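Local coordinates for histidine-containing phosphotransfer protein (Oryza sativa, PDB 1YVI) that relays phosphoryl groups between cytokinin sensor histidine kinases and B-type response regulators in the multistep His-to-Asp phosphorelay of rice, at residues P40-V43 with S44-T48; K93-F96 with T97-F101; M115-A118 with V119-D123; F131-M134 with L135-Q139. All blocks are in the same frame, centred on the assembly; numbering follows the deposited sequence.

Interaction 1 (P40-V43 with S44-T48); sequences PGFV and SEVVT
Phe42 and Val46, four residues apart in the first turns of helix 42-65, one of the helices of the HPt four-helix bundle, make the main side-chain contact here: one methyl of the valine lies over a face of the aromatic ring. Val46 CG2 is 3.7 Å from the centroid of the Phe42 ring and 16° off its normal, which meets the geometry of a CH-pi contact; the closest ring atom is Phe42 CZ, at 3.6 Å from Val46 CG2. Two torsions set this up. In Phe42, CG is anti to the backbone N (chi1 176°), which swings the ring beside its own carbonyl carbon, and in Val46 the CG2 branch stands beside the backbone N. The same methyl therefore also meets the Phe42 carbonyl, with Val46 CG2 3.2 Å from Phe42 O. Next along the helix, Val43 and Val47 meet more loosely, Val43 CG1 being 4.3 Å from Val47 CG2.

Gly41 occupies the N-cap position, and its carbonyl opens the helical bonding: Glu45 N donates to Gly41 O at 3.1 Å, followed by Val46 N to Phe42 O and Val47 N to Val43 O. Ser44 O takes two donors, Thr48 N at 3.0 Å and Thr48 OG1 at 2.6 Å, which arrive from opposite faces of the carbonyl plane.

This helix start is wedged between two others. Phe42 packs on Leu33 and Gln34 of helix 25-34, and Val46 on Leu30, while on helix 110-142 Ser44 touches Leu135 and Glu138, Val47 touches Phe131, and Thr48 touches Leu135.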
loop_
_atom_site.group_PDB
_atom_site.type_symbol
_atom_site.label_atom_id
_atom_site.label_comp_id
_atom_site.label_asym_id
_atom_site.label_seq_id
_atom_site.Cartn_x
_atom_site.Cartn_y
_atom_site.Cartn_z
ATOM N N PRO A 40 3.406 15.957 14.039
ATOM C CA PRO A 40 4.675 15.948 13.184
ATOM C C PRO A 40 5.125 14.594 12.578
ATOM O O PRO A 40 5.797 14.564 11.550
ATOM C CB PRO A 40 5.764 16.484 14.131
ATOM C CG PRO A 40 5.206 16.241 15.560
ATOM C CD PRO A 40 3.684 16.364 15.439
ATOM N N GLY A 41 4.766 13.485 13.211
ATOM C CA GLY A 41 5.133 12.166 12.709
ATOM C C GLY A 41 3.892 11.483 12.160
ATOM O O GLY A 41 3.867 10.260 12.023
ATOM N N PHE A 42 2.869 12.272 11.849
ATOM C CA PHE A 42 1.615 11.742 11.382
ATOM C C PHE A 42 1.767 10.808 10.153
ATOM O O PHE A 42 1.293 9.655 10.162
ATOM C CB PHE A 42 0.654 12.862 11.068
ATOM C CG PHE A 42 -0.662 12.402 10.474
ATOM C CD1 PHE A 42 -1.599 11.712 11.258
ATOM C CD2 PHE A 42 -1.007 12.736 9.148
ATOM C CE1 PHE A 42 -2.861 11.345 10.722
ATOM C CE2 PHE A 42 -2.264 12.356 8.618
ATOM C CZ PHE A 42 -3.184 11.647 9.421
ATOM N N VAL A 43 2.387 11.324 9.096
ATOM C CA VAL A 43 2.591 10.533 7.861
ATOM C C VAL A 43 3.368 9.221 8.160
ATOM O O VAL A 43 2.963 8.137 7.718
ATOM C CB VAL A 43 3.288 11.385 6.754
ATOM C CG1 VAL A 43 3.587 10.517 5.522
ATOM C CG2 VAL A 43 2.341 12.519 6.379
ATOM N N SER A 44 4.452 9.280 8.948
ATOM C CA SER A 44 5.177 8.038 9.246
ATOM C C SER A 44 4.288 6.983 9.917
ATOM O O SER A 44 4.451 5.772 9.683
ATOM C CB SER A 44 6.373 8.266 10.195
ATOM O OG SER A 44 7.425 9.029 9.574
ATOM N N GLU A 45 3.437 7.435 10.844
ATOM C CA GLU A 45 2.536 6.511 11.558
ATOM C C GLU A 45 1.459 5.925 10.665
ATOM O O GLU A 45 1.135 4.747 10.799
ATOM C CB GLU A 45 1.907 7.172 12.801
ATOM C CG GLU A 45 2.956 7.560 13.935
ATOM C CD GLU A 45 3.707 6.381 14.550
ATOM O OE1 GLU A 45 3.371 5.210 14.334
ATOM O OE2 GLU A 45 4.667 6.662 15.273
ATOM N N VAL A 46 0.927 6.761 9.777
ATOM C CA VAL A 46 -0.095 6.361 8.826
ATOM C C VAL A 46 0.495 5.265 7.936
ATOM O O VAL A 46 -0.165 4.254 7.695
ATOM C CB VAL A 46 -0.616 7.564 7.992
ATOM C CG1 VAL A 46 -1.481 7.114 6.760
ATOM C CG2 VAL A 46 -1.460 8.498 8.886
ATOM N N VAL A 47 1.710 5.510 7.438
ATOM C CA VAL A 47 2.396 4.599 6.502
ATOM C C VAL A 47 2.742 3.287 7.217
ATOM O O VAL A 47 2.589 2.221 6.643
ATOM C CB VAL A 47 3.705 5.286 5.927
ATOM C CG1 VAL A 47 4.653 4.309 5.370
ATOM C CG2 VAL A 47 3.295 6.273 4.831
ATOM N N THR A 48 3.242 3.371 8.446
ATOM C CA THR A 48 3.528 2.169 9.232
ATOM C C THR A 48 2.301 1.318 9.391
ATOM O O THR A 48 2.338 0.124 9.084
ATOM C CB THR A 48 4.108 2.551 10.596
ATOM O OG1 THR A 48 5.243 3.394 10.332
ATOM C CG2 THR A 48 4.559 1.324 11.405
#

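Interaction 2 (K93-F96 with T97-F101); sequences KVKF and TCMQF
Lys93 to Phe96 present their four carbonyls to the amides of Thr97 to Gln100, the continuous i to i+4 pattern of an alpha-helix; helix 92-106 is one of the antiparallel four-helix bundle of the HPt fold. The bonds differ in quality. Cys98 N to Val94 O is short and nearly straight, 3.0 Å with 169° at the hydrogen, whereas Gln100 N to Phe96 O stretches to 3.3 Å and is more bent.

The side chains divide between bundle and surface. Val94 and Cys98 form the buried strip, with Val94 CG1 4.4 Å from Cys98 SG, and Cys98 rests on Val79 and Lys83 of helix 72-89. Thr97 turns to helix 110-142, where its hydroxyl is hydrogen-bonded to Asp123 OD2; Thr97 OG1 also lies 3.0 Å from Lys93 O.

On the exposed side, Phe96 and Met99 run side by side and point the same way, making a Met-aromatic contact. The first torsion holds Met99 CG beside the backbone N, and the extended chi2 (170°) carries SD to the ring edge; the bend at chi3 then turns only the methyl CE. Met99 SD is 5.0 Å from the Phe96 centroid, 83° off the normal, and 3.7 Å from Phe96 CD1.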
loop_
_atom_site.group_PDB
_atom_site.type_symbol
_atom_site.label_atom_id
_atom_site.label_comp_id
_atom_site.label_asym_id
_atom_site.label_seq_id
_atom_site.Cartn_x
_atom_site.Cartn_y
_atom_site.Cartn_z
ATOM N N LYS A 93 -1.489 2.016 -7.286
ATOM C CA LYS A 93 -1.313 0.763 -8.083
ATOM C C LYS A 93 -1.919 -0.421 -7.328
ATOM O O LYS A 93 -2.533 -1.288 -7.909
ATOM C CB LYS A 93 0.187 0.539 -8.393
ATOM C CG LYS A 93 0.767 1.640 -9.378
ATOM C CD LYS A 93 2.156 1.347 -9.740
ATOM C CE LYS A 93 2.288 0.326 -10.876
ATOM N NZ LYS A 93 3.778 0.075 -11.005
ATOM N N VAL A 94 -1.744 -0.457 -6.007
ATOM C CA VAL A 94 -2.389 -1.509 -5.230
ATOM C C VAL A 94 -3.906 -1.330 -5.432
ATOM O O VAL A 94 -4.643 -2.276 -5.661
ATOM C CB VAL A 94 -1.998 -1.401 -3.741
ATOM C CG1 VAL A 94 -2.748 -2.419 -2.867
ATOM C CG2 VAL A 94 -0.471 -1.542 -3.582
ATOM N N LYS A 95 -4.373 -0.087 -5.329
ATOM C CA LYS A 95 -5.802 0.182 -5.503
ATOM C C LYS A 95 -6.310 -0.335 -6.867
ATOM O O LYS A 95 -7.362 -0.981 -6.926
ATOM C CB LYS A 95 -6.082 1.715 -5.326
ATOM C CG LYS A 95 -7.521 2.061 -5.569
ATOM C CD LYS A 95 -7.756 3.559 -5.670
ATOM C CE LYS A 95 -7.220 4.097 -6.990
ATOM N NZ LYS A 95 -7.091 5.590 -6.941
ATOM N N PHE A 96 -5.626 -0.018 -7.967
ATOM C CA PHE A 96 -6.146 -0.443 -9.268
ATOM C C PHE A 96 -6.137 -1.943 -9.440
ATOM O O PHE A 96 -7.066 -2.487 -10.035
ATOM C CB PHE A 96 -5.447 0.233 -10.447
ATOM C CG PHE A 96 -5.579 1.709 -10.430
ATOM C CD1 PHE A 96 -6.790 2.278 -10.168
ATOM C CD2 PHE A 96 -4.482 2.518 -10.626
ATOM C CE1 PHE A 96 -6.921 3.666 -10.108
ATOM C CE2 PHE A 96 -4.623 3.889 -10.577
ATOM C CZ PHE A 96 -5.835 4.443 -10.316
ATOM N N THR A 97 -5.144 -2.604 -8.857
ATOM C CA THR A 97 -5.078 -4.101 -8.907
ATOM C C THR A 97 -6.264 -4.704 -8.157
ATOM O O THR A 97 -6.917 -5.632 -8.655
ATOM C CB THR A 97 -3.735 -4.550 -8.381
ATOM O OG1 THR A 97 -2.708 -3.998 -9.237
ATOM C CG2 THR A 97 -3.646 -6.081 -8.388
ATOM N N CYS A 98 -6.588 -4.143 -6.980
ATOM C CA CYS A 98 -7.810 -4.572 -6.213
ATOM C C CYS A 98 -9.122 -4.430 -7.006
ATOM O O CYS A 98 -10.034 -5.256 -6.897
ATOM C CB CYS A 98 -7.939 -3.769 -4.882
ATOM S SG CYS A 98 -6.610 -4.295 -3.740
ATOM N N MET A 99 -9.225 -3.343 -7.762
ATOM C CA MET A 99 -10.379 -3.091 -8.604
ATOM C C MET A 99 -10.592 -4.217 -9.590
ATOM O O MET A 99 -11.713 -4.739 -9.746
ATOM C CB MET A 99 -10.196 -1.753 -9.308
ATOM C CG MET A 99 -10.484 -0.600 -8.353
ATOM S SD MET A 99 -10.057 1.041 -8.948
ATOM C CE MET A 99 -11.239 1.288 -10.260
ATOM N N GLN A 100 -9.511 -4.633 -10.225
ATOM C CA GLN A 100 -9.593 -5.664 -11.278
ATOM C C GLN A 100 -9.907 -7.008 -10.603
ATOM O O GLN A 100 -10.613 -7.867 -11.120
ATOM C CB GLN A 100 -8.220 -5.742 -11.998
ATOM C CG GLN A 100 -8.128 -6.871 -13.048
ATOM C CD GLN A 100 -7.313 -6.501 -14.306
ATOM O OE1 GLN A 100 -6.157 -6.044 -14.235
ATOM N NE2 GLN A 100 -7.920 -6.723 -15.471
ATOM N N PHE A 101 -9.381 -7.143 -9.393
ATOM C CA PHE A 101 -9.403 -8.382 -8.616
ATOM C C PHE A 101 -10.841 -8.840 -8.396
ATOM O O PHE A 101 -11.112 -10.054 -8.354
ATOM C CB PHE A 101 -8.610 -8.088 -7.301
ATOM C CG PHE A 101 -8.170 -9.288 -6.504
ATOM C CD1 PHE A 101 -8.974 -10.421 -6.351
ATOM C CD2 PHE A 101 -6.962 -9.237 -5.799
ATOM C CE1 PHE A 101 -8.555 -11.504 -5.541
ATOM C CE2 PHE A 101 -6.542 -10.345 -4.974
ATOM C CZ PHE A 101 -7.333 -11.465 -4.860
#

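Interaction 3 (M115-A118 with V119-D123); sequences MALA and VVRND
Leu117 and Arg121 form an i to i+4 side-chain contact along helix 110-142, the long helix of the HPt four-helix bundle: the leucine's branch point lies over one face of the guanidinium group. The evidence is in the individual atoms. Leu117 CG, above the flat group, is 4.0 Å from Arg121 NH1, and Leu117 CD2 reaches Arg121 NH2 from farther out, at 3.7 Å. The arginine chain runs extended from CG to NE, and its CG is anti to the carbonyl carbon (chi1 -83°), so that it stays beside the backbone N and the charged end is led back along the helix over the previous turn. There the contact is apolar cover of a charged plane, with the two side chains slanting across each other.

Beneath it the backbone is regular, with the amides of Val119 to Asn122 each bonded to the carbonyl four residues earlier; Arg121 N to Leu117 O, at 2.9 Å, ties together the very residues whose side chains meet. Val120 fills the inner side: its CG2 is 3.4 Å from Ala116 O, and Leu117 CD1 is 4.2 Å from Val120 CB. These buried groups join neighbouring helices, Ala116 packing on Phe101 and Phe104 of helix 92-106, Leu117 on Ile61 and Val120 on Ile58 of helix 42-65, where Arg121 also touches Ala62.

At the outer edge Asn122 N bonds to Ala118 O, but the side-chain amide makes no bond to that carbonyl: Asn122 OD1, as modelled, faces Ala118 O at 3.2 Å, two acceptors together, with ND2 farther off at 3.7 Å.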
loop_
_atom_site.group_PDB
_atom_site.type_symbol
_atom_site.label_atom_id
_atom_site.label_comp_id
_atom_site.label_asym_id
_atom_site.label_seq_id
_atom_site.Cartn_x
_atom_site.Cartn_y
_atom_site.Cartn_z
ATOM N N MET A 115 -3.621 -15.400 -8.810
ATOM C CA MET A 115 -2.747 -14.652 -9.743
ATOM C C MET A 115 -2.907 -13.169 -9.506
ATOM O O MET A 115 -1.911 -12.428 -9.520
ATOM C CB MET A 115 -3.074 -14.943 -11.220
ATOM C CG MET A 115 -2.572 -16.310 -11.757
ATOM S SD MET A 115 -2.701 -16.249 -13.583
ATOM C CE MET A 115 -1.273 -15.234 -14.060
ATOM N N ALA A 116 -4.123 -12.741 -9.177
ATOM C CA ALA A 116 -4.345 -11.322 -8.821
ATOM C C ALA A 116 -3.630 -10.924 -7.497
ATOM O O ALA A 116 -3.067 -9.829 -7.384
ATOM C CB ALA A 116 -5.874 -11.003 -8.765
ATOM N N LEU A 117 -3.664 -11.839 -6.518
ATOM C CA LEU A 117 -3.027 -11.592 -5.231
ATOM C C LEU A 117 -1.519 -11.502 -5.388
ATOM O O LEU A 117 -0.875 -10.666 -4.719
ATOM C CB LEU A 117 -3.381 -12.660 -4.198
ATOM C CG LEU A 117 -2.992 -12.298 -2.734
ATOM C CD1 LEU A 117 -3.791 -11.024 -2.264
ATOM C CD2 LEU A 117 -3.331 -13.566 -1.910
ATOM N N ALA A 118 -0.952 -12.305 -6.300
ATOM C CA ALA A 118 0.481 -12.159 -6.572
ATOM C C ALA A 118 0.815 -10.751 -7.103
ATOM O O ALA A 118 1.834 -10.164 -6.720
ATOM C CB ALA A 118 0.963 -13.255 -7.558
ATOM N N VAL A 119 -0.030 -10.198 -7.992
ATOM C CA VAL A 119 0.178 -8.823 -8.477
ATOM C C VAL A 119 0.001 -7.820 -7.295
ATOM O O VAL A 119 0.724 -6.785 -7.202
ATOM C CB VAL A 119 -0.776 -8.470 -9.719
ATOM C CG1 VAL A 119 -0.555 -7.026 -10.204
ATOM C CG2 VAL A 119 -0.601 -9.547 -10.932
ATOM N N VAL A 120 -0.981 -8.083 -6.437
ATOM C CA VAL A 120 -1.147 -7.227 -5.241
ATOM C C VAL A 120 0.172 -7.207 -4.450
ATOM O O VAL A 120 0.681 -6.143 -4.023
ATOM C CB VAL A 120 -2.324 -7.646 -4.361
ATOM C CG1 VAL A 120 -2.316 -6.837 -2.965
ATOM C CG2 VAL A 120 -3.681 -7.426 -5.087
ATOM N N ARG A 121 0.783 -8.371 -4.300
ATOM C CA ARG A 121 2.018 -8.426 -3.541
ATOM C C ARG A 121 3.088 -7.635 -4.282
ATOM O O ARG A 121 3.805 -6.836 -3.662
ATOM C CB ARG A 121 2.462 -9.872 -3.399
ATOM C CG ARG A 121 1.779 -10.597 -2.277
ATOM C CD ARG A 121 2.524 -11.944 -2.003
ATOM N NE ARG A 121 1.671 -12.723 -1.127
ATOM C CZ ARG A 121 0.778 -13.635 -1.549
ATOM N NH1 ARG A 121 0.670 -13.923 -2.839
ATOM N NH2 ARG A 121 0.035 -14.288 -0.652
ATOM N N ASN A 122 3.172 -7.815 -5.616
ATOM C CA ASN A 122 4.207 -7.074 -6.420
ATOM C C ASN A 122 4.091 -5.561 -6.155
ATOM O O ASN A 122 5.086 -4.902 -5.818
ATOM C CB ASN A 122 4.033 -7.352 -7.914
ATOM C CG ASN A 122 4.362 -8.811 -8.267
ATOM O OD1 ASN A 122 4.855 -9.566 -7.419
ATOM N ND2 ASN A 122 4.070 -9.202 -9.507
ATOM N N ASP A 123 2.879 -5.027 -6.302
ATOM C CA ASP A 123 2.649 -3.572 -6.130
ATOM C C ASP A 123 2.837 -3.133 -4.678
ATOM O O ASP A 123 3.384 -2.073 -4.426
ATOM C CB ASP A 123 1.220 -3.208 -6.593
ATOM C CG ASP A 123 1.064 -3.268 -8.149
ATOM O OD1 ASP A 123 2.029 -3.000 -8.917
ATOM O OD2 ASP A 123 -0.047 -3.550 -8.573
#

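Interaction 4 (F131-M134 with L135-Q139); sequences FQTM and LQLEQ
Met134 and Glu138, both buried, lie side by side on helix 110-142, one of the helices of the HPt four-helix bundle, and the tight part of the contact is where side chains press on backbone carbonyls. Glu138 N donates to Met134 O at 2.7 Å with 170° at the hydrogen, and Glu138 CG is 3.3 Å from the same Met134 O. Likewise Leu135 CG, held beside the backbone N (chi1 -67°), sits 3.2 Å from Phe131 O, the carbonyl that also accepts Leu135 N. The apolar contacts are looser: Met134 CG is 4.1 Å from Glu138 CG, and Met134 CE, turned at the last torsion, is 4.2 Å from Leu135 CD2.

Gln132, Thr133 and Gln136 make the more open side. Gln132 folds at chi2, which brings its amide across Leu135, with Gln132 NE2 3.6 Å from Leu135 CD1, a contact of polar nitrogen with methyl. Thr133 CG2 is 4.3 Å from CD1 of Leu137, which is itself buried, and the threonine hydroxyl is bonded to Asn129 O. Gln136 extends into an exposed position.

Met134 and Glu138 are buried against helix 2-19, on Leu10 and, for Met134, Leu13; Phe131 rests on Met17 of that helix, while Leu135, partly exposed, leans on helix 42-65.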
loop_
_atom_site.group_PDB
_atom_site.type_symbol
_atom_site.label_atom_id
_atom_site.label_comp_id
_atom_site.label_asym_id
_atom_site.label_seq_id
_atom_site.Cartn_x
_atom_site.Cartn_y
_atom_site.Cartn_z
ATOM N N PHE A 131 8.447 3.203 1.121
ATOM C CA PHE A 131 7.979 3.590 2.465
ATOM C C PHE A 131 8.968 3.287 3.543
ATOM O O PHE A 131 9.124 4.081 4.414
ATOM C CB PHE A 131 6.644 2.947 2.873
ATOM C CG PHE A 131 5.421 3.557 2.203
ATOM C CD1 PHE A 131 5.428 4.848 1.672
ATOM C CD2 PHE A 131 4.207 2.831 2.199
ATOM C CE1 PHE A 131 4.251 5.400 1.111
ATOM C CE2 PHE A 131 3.021 3.393 1.694
ATOM C CZ PHE A 131 3.041 4.663 1.110
ATOM N N GLN A 132 9.623 2.140 3.506
ATOM C CA GLN A 132 10.552 1.788 4.557
ATOM C C GLN A 132 11.790 2.707 4.542
ATOM O O GLN A 132 12.242 3.164 5.569
ATOM C CB GLN A 132 11.001 0.324 4.385
ATOM C CG GLN A 132 9.890 -0.699 4.740
ATOM C CD GLN A 132 9.362 -0.519 6.135
ATOM O OE1 GLN A 132 10.124 -0.618 7.060
ATOM N NE2 GLN A 132 8.049 -0.252 6.285
ATOM N N THR A 133 12.308 2.975 3.359
ATOM C CA THR A 133 13.392 3.974 3.178
ATOM C C THR A 133 12.931 5.368 3.691
ATOM O O THR A 133 13.683 6.050 4.394
ATOM C CB THR A 133 13.820 4.030 1.691
ATOM O OG1 THR A 133 14.258 2.711 1.248
ATOM C CG2 THR A 133 14.953 5.046 1.475
ATOM N N MET A 134 11.712 5.778 3.351
ATOM C CA MET A 134 11.135 7.063 3.835
ATOM C C MET A 134 11.135 7.103 5.351
ATOM O O MET A 134 11.557 8.106 5.958
ATOM C CB MET A 134 9.712 7.251 3.284
ATOM C CG MET A 134 9.096 8.577 3.626
ATOM S SD MET A 134 7.297 8.471 3.453
ATOM C CE MET A 134 6.858 7.906 5.060
ATOM N N LEU A 135 10.667 6.023 5.969
ATOM C CA LEU A 135 10.560 5.939 7.467
ATOM C C LEU A 135 11.906 6.122 8.169
ATOM O O LEU A 135 12.010 6.803 9.221
ATOM C CB LEU A 135 9.942 4.607 7.927
ATOM C CG LEU A 135 8.472 4.409 7.538
ATOM C CD1 LEU A 135 8.004 2.966 7.799
ATOM C CD2 LEU A 135 7.577 5.370 8.313
ATOM N N GLN A 136 12.912 5.455 7.618
ATOM C CA GLN A 136 14.275 5.547 8.103
ATOM C C GLN A 136 14.755 6.993 7.964
ATOM O O GLN A 136 15.270 7.576 8.938
ATOM C CB GLN A 136 15.129 4.561 7.311
ATOM C CG GLN A 136 16.583 4.325 7.717
ATOM C CD GLN A 136 17.115 3.045 6.988
ATOM O OE1 GLN A 136 16.417 2.495 6.116
ATOM N NE2 GLN A 136 18.329 2.576 7.345
ATOM N N LEU A 137 14.557 7.604 6.791
ATOM C CA LEU A 137 14.878 9.045 6.633
ATOM C C LEU A 137 14.094 9.954 7.573
ATOM O O LEU A 137 14.686 10.842 8.202
ATOM C CB LEU A 137 14.700 9.527 5.165
ATOM C CG LEU A 137 15.594 8.817 4.126
ATOM C CD1 LEU A 137 15.194 9.214 2.666
ATOM C CD2 LEU A 137 17.029 9.172 4.402
ATOM N N GLU A 138 12.775 9.762 7.668
ATOM C CA GLU A 138 11.940 10.540 8.585
ATOM C C GLU A 138 12.486 10.402 10.029
ATOM O O GLU A 138 12.679 11.419 10.726
ATOM C CB GLU A 138 10.440 10.167 8.485
ATOM C CG GLU A 138 9.741 10.584 7.174
ATOM C CD GLU A 138 8.992 11.920 7.231
ATOM O OE1 GLU A 138 9.630 12.973 7.530
ATOM O OE2 GLU A 138 7.753 11.912 6.960
ATOM N N GLN A 139 12.783 9.174 10.457
ATOM C CA GLN A 139 13.374 8.923 11.794
ATOM C C GLN A 139 14.606 9.795 12.062
ATOM O O GLN A 139 14.694 10.468 13.094
ATOM C CB GLN A 139 13.724 7.442 12.009
ATOM C CG GLN A 139 12.563 6.595 12.489
ATOM C CD GLN A 139 12.750 5.082 12.261
ATOM O OE1 GLN A 139 13.880 4.576 12.172
ATOM N NE2 GLN A 139 11.628 4.353 12.174
#

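The four contacts form two pairs on opposite sides of the chain's centre. Interactions 1 and 4, centres about 10 Å apart, touch directly: Val47 CG1 meets Phe131 CG at 3.3 Å, and Ser44 O lies 3.4 Å from Leu135 CD2. Interactions 2 and 3, centres about 9 Å apart, meet where Thr97 CG2 is 3.6 Å from Val120 CG2 and where Thr97 OG1 lies 2.8 Å from Asp123 OD2. Interactions 3 and 4 share helix 110-142, yet their centres lie about 24 Å apart. Interaction 2 borders the phosphotransfer helix 72-89: Val79, which it touches, is next in sequence to His80, the predicted phosphorylation site.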